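Local coordinates for protein rhamnosidase B (PDB 2OKX) that probably hydrolyses terminal alpha-L-rhamnosyl residues from glycosides, acting as an inverting family 78 glycoside hydrolase, at residues S18-W23 with Q148-V153; L225-Q228 with S233-H236; S308-S313 with S620-V625; T342-E347 with P353-Q358; Y480-T485 with P569-V574. All blocks are in the same frame, centred on the assembly; numbering follows the deposited sequence.

Contact 1: residues S18-W23 with Q148-V153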
# COMPACT_ATOMS: atom_id res chain seq x y z
N SER A 18 -15.03 -12.93 -16.25
CA SER A 18 -14.21 -12.35 -15.19
C SER A 18 -13.80 -13.43 -14.20
O SER A 18 -14.33 -13.52 -13.09
CB SER A 18 -14.98 -11.24 -14.47
OG SER A 18 -14.20 -10.62 -13.46
N PRO A 19 -12.85 -14.29 -14.60
CA PRO A 19 -12.38 -15.37 -13.73
C PRO A 19 -11.58 -14.83 -12.56
O PRO A 19 -11.00 -13.74 -12.63
CB PRO A 19 -11.53 -16.22 -14.67
CG PRO A 19 -10.94 -15.19 -15.58
CD PRO A 19 -12.12 -14.28 -15.88
N ARG A 20 -11.55 -15.59 -11.47
CA ARG A 20 -10.80 -15.18 -10.29
C ARG A 20 -9.32 -15.51 -10.43
O ARG A 20 -8.96 -16.61 -10.84
CB ARG A 20 -11.34 -15.91 -9.05
CG ARG A 20 -10.54 -15.64 -7.76
CD ARG A 20 -10.78 -16.74 -6.74
NE ARG A 20 -10.03 -16.60 -5.49
CZ ARG A 20 -10.36 -15.77 -4.50
NH1 ARG A 20 -11.44 -15.00 -4.59
NH2 ARG A 20 -9.63 -15.76 -3.39
N ASN A 21 -8.48 -14.54 -10.09
CA ASN A 21 -7.04 -14.73 -10.09
C ASN A 21 -6.54 -15.57 -11.27
O ASN A 21 -5.94 -16.62 -11.08
CB ASN A 21 -6.65 -15.40 -8.77
CG ASN A 21 -5.14 -15.51 -8.57
OD1 ASN A 21 -4.68 -16.30 -7.74
ND2 ASN A 21 -4.38 -14.73 -9.32
N GLU A 22 -6.77 -15.09 -12.49
CA GLU A 22 -6.32 -15.82 -13.67
C GLU A 22 -5.31 -15.04 -14.50
O GLU A 22 -5.54 -13.89 -14.84
CB GLU A 22 -7.52 -16.19 -14.56
CG GLU A 22 -7.13 -16.93 -15.84
CD GLU A 22 -8.33 -17.32 -16.69
OE1 GLU A 22 -8.61 -16.64 -17.71
OE2 GLU A 22 -9.00 -18.31 -16.33
N TRP A 23 -4.20 -15.69 -14.81
CA TRP A 23 -3.16 -15.07 -15.62
C TRP A 23 -3.28 -15.68 -17.02
O TRP A 23 -3.18 -16.89 -17.19
CB TRP A 23 -1.78 -15.34 -15.02
CG TRP A 23 -1.58 -14.65 -13.69
CD1 TRP A 23 -2.51 -13.94 -12.98
CD2 TRP A 23 -0.37 -14.59 -12.92
NE1 TRP A 23 -1.95 -13.45 -11.82
CE2 TRP A 23 -0.64 -13.83 -11.76
CE3 TRP A 23 0.92 -15.11 -13.10
CZ2 TRP A 23 0.33 -13.58 -10.78
CZ3 TRP A 23 1.89 -14.86 -12.13
CH2 TRP A 23 1.59 -14.10 -10.98
N GLN A 148 -5.04 -5.61 -1.88
CA GLN A 148 -4.38 -5.99 -3.13
C GLN A 148 -4.90 -7.18 -3.92
O GLN A 148 -6.05 -7.60 -3.77
CB GLN A 148 -2.89 -6.17 -2.83
CG GLN A 148 -2.36 -5.13 -1.83
CD GLN A 148 -0.87 -4.90 -1.97
OE1 GLN A 148 -0.13 -4.88 -0.98
NE2 GLN A 148 -0.43 -4.72 -3.20
N GLY A 149 -4.04 -7.72 -4.78
CA GLY A 149 -4.40 -8.85 -5.62
C GLY A 149 -4.15 -10.21 -5.00
O GLY A 149 -4.69 -10.52 -3.94
N PHE A 150 -3.32 -11.02 -5.65
CA PHE A 150 -3.04 -12.37 -5.17
C PHE A 150 -1.56 -12.73 -5.16
O PHE A 150 -0.79 -12.28 -6.01
CB PHE A 150 -3.76 -13.39 -6.06
CG PHE A 150 -5.26 -13.22 -6.09
CD1 PHE A 150 -6.07 -13.98 -5.26
CD2 PHE A 150 -5.85 -12.31 -6.95
CE1 PHE A 150 -7.46 -13.82 -5.28
CE2 PHE A 150 -7.23 -12.14 -6.99
CZ PHE A 150 -8.04 -12.90 -6.15
N GLY A 151 -1.17 -13.55 -4.19
CA GLY A 151 0.20 -14.03 -4.10
C GLY A 151 0.14 -15.28 -4.96
O GLY A 151 -0.68 -16.16 -4.70
N GLU A 152 1.01 -15.39 -5.96
CA GLU A 152 0.93 -16.54 -6.86
C GLU A 152 1.60 -17.84 -6.47
O GLU A 152 2.48 -17.89 -5.61
CB GLU A 152 1.39 -16.13 -8.27
CG GLU A 152 2.91 -16.12 -8.51
CD GLU A 152 3.60 -14.82 -8.10
OE1 GLU A 152 4.70 -14.54 -8.64
OE2 GLU A 152 3.06 -14.09 -7.25
N VAL A 153 1.13 -18.91 -7.11
CA VAL A 153 1.65 -20.26 -6.96
C VAL A 153 1.78 -20.73 -8.40
O VAL A 153 0.78 -20.87 -9.11
CB VAL A 153 0.68 -21.17 -6.20
CG1 VAL A 153 1.16 -22.61 -6.28
CG2 VAL A 153 0.58 -20.74 -4.75

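Contact 2: residues L225-Q228 with S233-H236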
# COMPACT_ATOMS: atom_id res chain seq x y z
N LEU A 225 -12.25 -16.65 3.43
CA LEU A 225 -13.53 -16.74 4.12
C LEU A 225 -14.50 -15.63 3.71
O LEU A 225 -15.71 -15.84 3.72
CB LEU A 225 -13.30 -16.71 5.63
CG LEU A 225 -12.54 -17.90 6.20
CD1 LEU A 225 -12.30 -17.70 7.70
CD2 LEU A 225 -13.34 -19.18 5.96
N ARG A 226 -13.97 -14.47 3.35
CA ARG A 226 -14.80 -13.35 2.94
C ARG A 226 -15.64 -13.71 1.71
O ARG A 226 -16.86 -13.56 1.71
CB ARG A 226 -13.93 -12.12 2.63
CG ARG A 226 -14.66 -10.93 2.01
CD ARG A 226 -13.66 -9.89 1.54
NE ARG A 226 -14.24 -8.85 0.69
CZ ARG A 226 -14.89 -7.78 1.14
NH1 ARG A 226 -15.38 -6.89 0.28
NH2 ARG A 226 -15.03 -7.58 2.44
N ASN A 227 -14.98 -14.19 0.66
CA ASN A 227 -15.68 -14.56 -0.56
C ASN A 227 -16.46 -15.87 -0.42
O ASN A 227 -17.42 -16.11 -1.15
CB ASN A 227 -14.70 -14.65 -1.74
CG ASN A 227 -14.11 -13.29 -2.13
OD1 ASN A 227 -14.57 -12.24 -1.68
ND2 ASN A 227 -13.10 -13.32 -2.99
N GLN A 228 -16.06 -16.71 0.53
CA GLN A 228 -16.75 -17.98 0.76
C GLN A 228 -18.06 -17.79 1.52
O GLN A 228 -19.08 -18.40 1.18
CB GLN A 228 -15.84 -18.95 1.53
CG GLN A 228 -16.57 -20.13 2.20
CD GLN A 228 -17.16 -21.12 1.21
OE1 GLN A 228 -17.90 -22.04 1.60
NE2 GLN A 228 -16.84 -20.96 -0.07
N SER A 233 -19.43 -10.40 -2.16
CA SER A 233 -18.38 -9.48 -1.72
C SER A 233 -17.24 -9.34 -2.72
O SER A 233 -16.40 -8.45 -2.58
CB SER A 233 -17.83 -9.92 -0.36
OG SER A 233 -17.11 -11.14 -0.46
N VAL A 234 -17.20 -10.20 -3.73
CA VAL A 234 -16.15 -10.14 -4.75
C VAL A 234 -16.30 -8.88 -5.61
O VAL A 234 -15.34 -8.43 -6.24
CB VAL A 234 -16.20 -11.35 -5.71
CG1 VAL A 234 -15.95 -12.64 -4.94
CG2 VAL A 234 -17.55 -11.40 -6.43
N ASN A 235 -17.50 -8.31 -5.62
CA ASN A 235 -17.76 -7.12 -6.42
C ASN A 235 -17.44 -5.77 -5.79
O ASN A 235 -17.62 -4.73 -6.42
CB ASN A 235 -19.22 -7.15 -6.89
CG ASN A 235 -19.53 -8.37 -7.73
OD1 ASN A 235 -18.89 -8.60 -8.76
ND2 ASN A 235 -20.51 -9.15 -7.30
N HIS A 236 -16.97 -5.78 -4.55
CA HIS A 236 -16.62 -4.52 -3.89
C HIS A 236 -15.51 -4.77 -2.87
O HIS A 236 -15.15 -5.91 -2.61
CB HIS A 236 -17.83 -3.91 -3.18
CG HIS A 236 -18.31 -4.71 -2.01
ND1 HIS A 236 -19.36 -5.60 -2.09
CD2 HIS A 236 -17.86 -4.78 -0.74
CE1 HIS A 236 -19.53 -6.19 -0.92
NE2 HIS A 236 -18.63 -5.70 -0.08
O HOH W 1 -13.94 -9.07 -1.98

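Contact 3: residues S308-S313 with S620-V625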
# COMPACT_ATOMS: atom_id res chain seq x y z
N SER A 308 -15.78 -9.49 11.33
CA SER A 308 -15.74 -8.53 10.24
C SER A 308 -14.53 -8.98 9.43
O SER A 308 -13.51 -9.35 10.00
CB SER A 308 -15.51 -7.12 10.78
OG SER A 308 -15.44 -6.19 9.71
N ASP A 309 -14.64 -8.94 8.11
CA ASP A 309 -13.53 -9.36 7.25
C ASP A 309 -13.43 -8.39 6.08
O ASP A 309 -14.31 -8.36 5.22
CB ASP A 309 -13.79 -10.78 6.73
CG ASP A 309 -12.54 -11.43 6.14
OD1 ASP A 309 -11.61 -10.71 5.75
OD2 ASP A 309 -12.50 -12.68 6.06
N HIS A 310 -12.36 -7.60 6.04
CA HIS A 310 -12.20 -6.65 4.95
C HIS A 310 -11.69 -7.37 3.70
O HIS A 310 -11.87 -6.90 2.58
CB HIS A 310 -11.20 -5.56 5.35
CG HIS A 310 -11.49 -4.22 4.74
ND1 HIS A 310 -12.12 -4.07 3.52
CD2 HIS A 310 -11.23 -2.96 5.18
CE1 HIS A 310 -12.24 -2.79 3.24
NE2 HIS A 310 -11.71 -2.09 4.23
N GLY A 311 -11.06 -8.52 3.91
CA GLY A 311 -10.53 -9.28 2.80
C GLY A 311 -9.14 -9.78 3.11
O GLY A 311 -8.52 -9.34 4.09
N GLY A 312 -8.64 -10.69 2.29
CA GLY A 312 -7.32 -11.24 2.54
C GLY A 312 -7.48 -12.67 3.01
O GLY A 312 -8.59 -13.10 3.33
N SER A 313 -6.38 -13.41 3.09
CA SER A 313 -6.43 -14.80 3.50
C SER A 313 -6.50 -15.05 5.00
O SER A 313 -5.90 -14.32 5.79
CB SER A 313 -5.21 -15.55 2.94
OG SER A 313 -5.19 -15.50 1.53
N SER A 620 -10.76 3.29 -5.84
CA SER A 620 -11.01 2.10 -5.04
C SER A 620 -12.45 1.61 -4.95
O SER A 620 -13.40 2.37 -5.15
CB SER A 620 -10.48 2.33 -3.62
OG SER A 620 -10.84 1.28 -2.75
N ALA A 621 -12.59 0.33 -4.62
CA ALA A 621 -13.89 -0.30 -4.46
C ALA A 621 -14.34 -0.21 -3.01
O ALA A 621 -15.41 -0.70 -2.65
CB ALA A 621 -13.84 -1.75 -4.92
N TRP A 622 -13.51 0.39 -2.15
CA TRP A 622 -13.89 0.56 -0.75
C TRP A 622 -14.45 1.96 -0.62
O TRP A 622 -13.71 2.94 -0.63
CB TRP A 622 -12.69 0.40 0.20
CG TRP A 622 -13.04 0.65 1.66
CD1 TRP A 622 -14.30 0.61 2.22
CD2 TRP A 622 -12.14 0.93 2.74
NE1 TRP A 622 -14.23 0.85 3.57
CE2 TRP A 622 -12.92 1.05 3.92
CE3 TRP A 622 -10.75 1.09 2.83
CZ2 TRP A 622 -12.35 1.32 5.18
CZ3 TRP A 622 -10.18 1.36 4.08
CH2 TRP A 622 -10.98 1.47 5.24
N SER A 623 -15.78 2.05 -0.52
CA SER A 623 -16.44 3.34 -0.39
C SER A 623 -16.26 3.78 1.05
O SER A 623 -17.06 3.43 1.93
CB SER A 623 -17.93 3.20 -0.73
OG SER A 623 -18.57 4.47 -0.74
N SER A 624 -15.20 4.54 1.29
CA SER A 624 -14.86 5.02 2.62
C SER A 624 -14.52 6.49 2.57
O SER A 624 -13.89 6.97 1.62
CB SER A 624 -13.67 4.22 3.17
OG SER A 624 -13.24 4.73 4.41
N VAL A 625 -14.92 7.22 3.61
CA VAL A 625 -14.66 8.65 3.68
C VAL A 625 -14.06 9.07 5.01
O VAL A 625 -14.48 8.62 6.08
CB VAL A 625 -15.96 9.48 3.49
CG1 VAL A 625 -15.69 10.96 3.81
CG2 VAL A 625 -16.48 9.34 2.08

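Contact 4: residues T342-E347 with P353-Q358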
# COMPACT_ATOMS: atom_id res chain seq x y z
N THR A 342 -24.43 -19.00 5.89
CA THR A 342 -24.09 -17.83 6.70
C THR A 342 -25.34 -17.40 7.49
O THR A 342 -26.31 -16.93 6.90
CB THR A 342 -23.63 -16.69 5.78
OG1 THR A 342 -22.62 -17.18 4.90
CG2 THR A 342 -23.08 -15.53 6.59
N PHE A 343 -25.29 -17.56 8.81
CA PHE A 343 -26.43 -17.22 9.65
C PHE A 343 -26.91 -15.78 9.52
O PHE A 343 -28.10 -15.51 9.56
CB PHE A 343 -26.12 -17.55 11.12
CG PHE A 343 -25.79 -19.00 11.35
CD1 PHE A 343 -24.47 -19.44 11.43
CD2 PHE A 343 -26.81 -19.95 11.44
CE1 PHE A 343 -24.17 -20.79 11.59
CE2 PHE A 343 -26.52 -21.30 11.61
CZ PHE A 343 -25.20 -21.72 11.68
N ASP A 344 -25.97 -14.86 9.38
CA ASP A 344 -26.29 -13.45 9.21
C ASP A 344 -25.06 -12.76 8.64
O ASP A 344 -23.95 -13.27 8.76
CB ASP A 344 -26.69 -12.82 10.56
CG ASP A 344 -27.34 -11.46 10.39
OD1 ASP A 344 -27.70 -11.11 9.25
OD2 ASP A 344 -27.50 -10.74 11.40
N GLN A 345 -25.26 -11.61 8.01
CA GLN A 345 -24.15 -10.88 7.41
C GLN A 345 -24.49 -9.41 7.24
O GLN A 345 -25.61 -8.98 7.52
CB GLN A 345 -23.83 -11.47 6.04
CG GLN A 345 -25.05 -11.59 5.16
CD GLN A 345 -24.74 -12.13 3.79
OE1 GLN A 345 -24.33 -11.40 2.90
NE2 GLN A 345 -24.93 -13.43 3.61
N SER A 346 -23.52 -8.64 6.76
CA SER A 346 -23.73 -7.22 6.53
C SER A 346 -22.53 -6.62 5.82
O SER A 346 -21.43 -7.18 5.85
CB SER A 346 -23.97 -6.49 7.85
OG SER A 346 -22.85 -6.58 8.72
N GLU A 347 -22.76 -5.49 5.16
CA GLU A 347 -21.72 -4.77 4.44
C GLU A 347 -21.62 -3.41 5.10
O GLU A 347 -22.63 -2.75 5.32
CB GLU A 347 -22.10 -4.62 2.96
CG GLU A 347 -21.15 -3.73 2.17
CD GLU A 347 -21.54 -3.65 0.71
OE1 GLU A 347 -22.67 -4.04 0.38
OE2 GLU A 347 -20.71 -3.18 -0.11
N PRO A 353 -25.63 5.05 6.71
CA PRO A 353 -26.24 4.18 7.72
C PRO A 353 -26.48 2.81 7.11
O PRO A 353 -26.59 2.68 5.89
CB PRO A 353 -27.54 4.90 8.06
CG PRO A 353 -27.20 6.33 7.82
CD PRO A 353 -26.44 6.26 6.52
N GLY A 354 -26.57 1.79 7.95
CA GLY A 354 -26.80 0.46 7.42
C GLY A 354 -27.04 -0.57 8.49
O GLY A 354 -26.59 -0.43 9.62
N ARG A 355 -27.77 -1.62 8.12
CA ARG A 355 -28.08 -2.70 9.03
C ARG A 355 -26.79 -3.43 9.40
O ARG A 355 -25.97 -3.73 8.53
CB ARG A 355 -29.06 -3.66 8.37
CG ARG A 355 -29.28 -4.95 9.12
CD ARG A 355 -30.17 -5.87 8.32
NE ARG A 355 -29.71 -7.25 8.41
CZ ARG A 355 -28.57 -7.68 7.87
NH1 ARG A 355 -27.78 -6.85 7.21
NH2 ARG A 355 -28.21 -8.95 8.01
N ARG A 356 -26.62 -3.73 10.68
CA ARG A 356 -25.43 -4.43 11.15
C ARG A 356 -25.76 -5.88 11.48
O ARG A 356 -26.86 -6.20 11.94
CB ARG A 356 -24.85 -3.75 12.39
CG ARG A 356 -24.64 -2.25 12.24
CD ARG A 356 -23.76 -1.91 11.04
NE ARG A 356 -23.77 -0.49 10.73
CZ ARG A 356 -23.34 0.47 11.55
NH1 ARG A 356 -22.84 0.15 12.74
NH2 ARG A 356 -23.40 1.74 11.17
N MET A 357 -24.81 -6.77 11.22
CA MET A 357 -24.97 -8.19 11.49
C MET A 357 -25.19 -8.44 12.98
O MET A 357 -24.59 -7.77 13.83
CB MET A 357 -23.71 -8.94 11.04
CG MET A 357 -23.66 -10.40 11.48
SD MET A 357 -22.04 -11.14 11.16
CE MET A 357 -21.17 -10.67 12.64
N GLN A 358 -26.05 -9.40 13.30
CA GLN A 358 -26.31 -9.76 14.68
C GLN A 358 -25.81 -11.19 14.87
O GLN A 358 -25.75 -11.96 13.92
CB GLN A 358 -27.80 -9.63 15.02
CG GLN A 358 -28.19 -8.23 15.46
CD GLN A 358 -29.64 -8.10 15.89
OE1 GLN A 358 -30.00 -7.19 16.64
NE2 GLN A 358 -30.49 -9.01 15.41
O HOH W 2 -23.47 -2.51 7.91
O HOH W 3 -26.00 -3.49 5.93

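Contact 5: residues Y480-T485 with P569-V574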
# COMPACT_ATOMS: atom_id res chain seq x y z
N TYR A 480 1.29 -10.14 9.23
CA TYR A 480 -0.08 -10.60 9.46
C TYR A 480 -1.01 -9.70 8.65
O TYR A 480 -0.92 -8.48 8.74
CB TYR A 480 -0.45 -10.49 10.95
CG TYR A 480 0.49 -11.22 11.87
CD1 TYR A 480 0.56 -12.62 11.88
CD2 TYR A 480 1.34 -10.52 12.73
CE1 TYR A 480 1.44 -13.29 12.72
CE2 TYR A 480 2.22 -11.18 13.57
CZ TYR A 480 2.27 -12.56 13.56
OH TYR A 480 3.16 -13.20 14.39
N GLY A 481 -1.89 -10.32 7.87
CA GLY A 481 -2.81 -9.56 7.04
C GLY A 481 -2.28 -9.38 5.63
O GLY A 481 -2.94 -8.80 4.77
N LEU A 482 -1.07 -9.89 5.40
CA LEU A 482 -0.43 -9.78 4.09
C LEU A 482 0.32 -11.04 3.70
O LEU A 482 1.38 -11.34 4.25
CB LEU A 482 0.55 -8.60 4.09
CG LEU A 482 1.41 -8.42 2.84
CD1 LEU A 482 0.54 -7.89 1.69
CD2 LEU A 482 2.55 -7.45 3.13
N ASP A 483 -0.23 -11.79 2.74
CA ASP A 483 0.44 -12.98 2.26
C ASP A 483 1.45 -12.48 1.24
O ASP A 483 1.23 -12.55 0.03
CB ASP A 483 -0.56 -13.93 1.60
CG ASP A 483 -1.26 -14.83 2.60
OD1 ASP A 483 -2.02 -14.32 3.44
OD2 ASP A 483 -1.02 -16.05 2.54
N ASN A 484 2.56 -11.95 1.75
CA ASN A 484 3.64 -11.37 0.94
C ASN A 484 4.50 -12.50 0.39
O ASN A 484 5.70 -12.56 0.65
CB ASN A 484 4.47 -10.45 1.84
CG ASN A 484 4.96 -9.23 1.12
OD1 ASN A 484 4.37 -8.81 0.12
ND2 ASN A 484 6.02 -8.62 1.64
N THR A 485 3.88 -13.36 -0.41
CA THR A 485 4.57 -14.55 -0.89
C THR A 485 4.23 -15.04 -2.29
O THR A 485 3.35 -14.52 -2.97
CB THR A 485 4.21 -15.73 0.02
OG1 THR A 485 2.81 -16.02 -0.16
CG2 THR A 485 4.43 -15.39 1.49
N PRO A 569 4.71 0.37 0.61
CA PRO A 569 4.99 -0.61 -0.44
C PRO A 569 4.71 -2.07 -0.05
O PRO A 569 4.63 -2.94 -0.91
CB PRO A 569 6.47 -0.39 -0.70
CG PRO A 569 6.99 -0.14 0.70
CD PRO A 569 5.95 0.80 1.28
N SER A 570 4.54 -2.32 1.25
CA SER A 570 4.30 -3.68 1.72
C SER A 570 2.83 -4.07 1.85
O SER A 570 2.27 -4.70 0.96
CB SER A 570 5.02 -3.91 3.05
OG SER A 570 4.60 -2.98 4.03
N TYR A 571 2.20 -3.67 2.96
CA TYR A 571 0.81 -4.03 3.21
C TYR A 571 -0.25 -3.59 2.21
O TYR A 571 -1.12 -4.39 1.85
CB TYR A 571 0.37 -3.55 4.61
CG TYR A 571 1.14 -4.18 5.75
CD1 TYR A 571 2.34 -3.63 6.18
CD2 TYR A 571 0.68 -5.35 6.35
CE1 TYR A 571 3.09 -4.25 7.19
CE2 TYR A 571 1.42 -5.98 7.35
CZ TYR A 571 2.62 -5.42 7.77
OH TYR A 571 3.37 -6.06 8.72
N GLU A 572 -0.19 -2.35 1.74
CA GLU A 572 -1.25 -1.87 0.85
C GLU A 572 -0.95 -1.40 -0.57
O GLU A 572 -1.65 -1.81 -1.51
CB GLU A 572 -2.03 -0.77 1.59
CG GLU A 572 -2.20 -1.06 3.09
CD GLU A 572 -3.27 -0.22 3.76
OE1 GLU A 572 -3.29 -0.16 5.01
OE2 GLU A 572 -4.11 0.37 3.04
N GLN A 573 0.07 -0.55 -0.75
CA GLN A 573 0.40 -0.04 -2.08
C GLN A 573 -0.82 0.72 -2.61
O GLN A 573 -1.11 0.73 -3.81
CB GLN A 573 0.75 -1.19 -3.03
CG GLN A 573 2.07 -1.89 -2.70
CD GLN A 573 2.24 -3.23 -3.43
OE1 GLN A 573 1.82 -3.38 -4.58
NE2 GLN A 573 2.87 -4.19 -2.76
N VAL A 574 -1.53 1.37 -1.69
CA VAL A 574 -2.75 2.12 -2.00
C VAL A 574 -2.55 3.64 -1.98
O VAL A 574 -1.85 4.18 -1.13
CB VAL A 574 -3.87 1.78 -0.99
CG1 VAL A 574 -5.08 2.69 -1.19
CG2 VAL A 574 -4.29 0.32 -1.16
O HOH W 4 4.02 -6.20 -0.54

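Contact 1: residues S18-W23 with Q148-V153
F150 lies flat beneath the side chain of N21, whose amide plane is within 6° of the plane of the phenyl ring. Two parts of N21 share the stack. Its CB sits 3.5 Å from the ring centroid, almost on the ring normal, in a CH-pi contact, while N21 CG comes down over the attached end of the ring, 3.4 Å from F150 CG. The two side chains run past each other in opposite directions; with N21 CG set opposite its backbone N (chi1 -173°), the amide is carried out over the ring. N21 OD1 is hydrogen-bonded to S141 OG, which helps to hold the amide flat against the ring. The rim of the same phenyl group meets R20: the guanidinium stands steeply against the ring, its NH2 near the ring plane and 3.5 Å from F150 CE1, and it goes on to a salt bridge with D224. The loop 148-153 thus packs on the start of strand 22-31, part of an antiparallel sheet in the N-terminal beta domain; the loop itself leads at V153 into strand 153-155 of a different sheet. Putting an alanine at F150 would probably leave the N21 amide without its stacking partner and open a gap beside the R20 guanidinium. Further along, the indole of W23 presents CH2 to E152 CB at 3.4 Å. E152 places CG between its backbone N and carbonyl carbon (chi1 82°) and then bends, which keeps CG beside W23 CH2. The E152 carboxylate is gripped by Y497, S499 and R503.

Contact 2: residues L225-Q228 with S233-H236
R226 reaches from its helix across S233 to the carbonyl of H236. From CB the chain runs extended, and its CG passes S233 OG at 3.5 Å. R226 NE then donates to a water at 2.7 Å, which lies near the guanidinium plane and also sits within bonding distance of S233 O and N227 OD1. At CZ the flat group has S233 CB over one face, about 3.7 Å above the plane and toward the rim. NH1 ends the run: it bonds to H236 O at 3.1 Å, within the guanidinium plane but from above the carbonyl plane, adds a weak bond to S233 O, and is further held by N238 O. NH2 turns to the backbone oxygen of D309. Helix 225-229 and the 3-10 segment through 233-235 form a compact helical connection between strands 219-223 and 240-252 of the beta domain D2, and the arginine spans it internally. Beside it, S233 OG lies 3.0 Å from N227 OD1 and is hydrogen-bonded to V230 O. N227 has CG on the backbone N side, opposite the carbonyl carbon (chi1 -67°), which brings the amide carbon N227 CG to within 3.4 Å of V234 CG1.

Contact 3: residues S308-S313 with S620-V625
A single pair of rings carries this contact: the edge of the H310 imidazole points squarely at the face of the W622 indole. The planes stand 88° apart, and the centroid of the H310 ring is 4.4 Å from that of the indole's six-membered ring, a T-shaped stack. The first torsion of H310 (chi1 -148°) lies away from the staggered positions and directs the ring at W622. The opposite face of the indole is covered by S624 CB from its own segment, 3.3 Å above the plane and near the rim, so that the indole is clasped between serine and histidine. Both backbones are braced locally. D309 OD1 accepts from G311 N at 2.9 Å in an Asx turn that has H310 at its middle, and S620 OG accepts from W622 N in an ST turn whose bond is nearly straight (169°). P239 touches both side chains. The stack joins the end of strand 297-309 in the beta domain D2 to a loop before helix 627-644 of the catalytic domain, an alpha-barrel. A bound glycerol about 4 Å from the W622 side chain may mark a pocket at this junction of the two domains.

Contact 4: residues T342-E347 with P353-Q358
Strand 345-347, with Q345 and S346, is met by the chain 353-358 returning in a roughly opposite direction; the touching parts, 344-346 and 355-358, run 145° apart. Side chains do most of the joining. The D344 carboxylate serves two partners: OD1 makes a salt bridge to R355 NH2, modelled at an unusually short 2.5 Å, and OD2 accepts from Q358 N at 2.7 Å in a nearly straight bond that meets the oxygen on its anti side, tilted from the carboxylate plane. OD1 also takes a bond from Q345 N, from above that plane. CG of D344 is anti to its backbone nitrogen (chi1 -167°), which carries the acid across to the returning chain. R355 bends at its third torsion, bringing its guanidinium back to Q345 O; NH2 donates in the carbonyl plane at 2.6 Å, and NH1 adds a weak bond to the same oxygen. In the fold this is a surface excursion of domain D2: strand 345-347 pairs with the long strand 240-252, and S241 of that strand touches S346 and M357. S346 CB packs 3.5 Å from R355 O, and S346 OG comes within 3.4 Å of M357 CB. Two waters lie at the far end, one 2.7 Å from E347 O and also near R355 O, the other close to R355 O and at longer range from E347 O.

Contact 5: residues Y480-T485 with P569-V574
The Y571 ring is touched at its rim by the backbone of Y480, and over one face, toward the rim, by L482. Y480 O lies near the ring plane, 3.7 Å from Y571 CE2. L482 CD2 stands 4.3 Å above the ring plane, while its CB comes obliquely to Y571 CD2 at 4.0 Å. With CG opposite its backbone N (chi1 174°), L482 pushes its branches past the ring to the backbone beyond. There CD2 approaches S570 O at 3.5 Å, and CD1 faces both S570 O and Y571 O. An alanine in place of L482 would probably thin the packing along one side of the Y571 ring and open a gap beside the S570 carbonyl. A water placed 2.7 Å from N484 OD1 lies equally close to S570 O, joining the two segments where the leucine leaves off. N484 itself is fixed by ND2, which donates to the backbone oxygens of G467 and G504, and its chain is tightly turned, with D483 and N484 each at the centre of an inverse gamma turn. On the other segment, Q573 NE2 folds back to P569 O at 2.8 Å and also donates to R502 O, holding the loop's bend. The adjoining E572 makes a salt bridge with R858 and binds a glycerol molecule. The contact joins a loop of the concanavalin-like domain to one of the six-hairpin glycosidase domain, the alpha-barrel domain of this family, beside what is probably part of its substrate pocket.

Contacts 1, 2 and 4 lie among the beta domains, whereas contacts 3 and 5 cross to the glycosidase domain. Contacts 1 and 2 touch where R20 NH1 approaches N227 ND2 to 2.9 Å. Contact 2 also borders contact 3, their centres about 10 Å apart, with H236 C 4.0 Å from A621 CB. Contact 3 in turn meets contact 5, with S313 CB 3.5 Å from D483 OD1. The centres of contacts 3 and 5 are about 14 Å apart, and glycerol lies near W622 in one and at E572 in the other, consistent with a pocket at this border. Contact 4 is peripheral, its centre about 27 Å from that of contact 5.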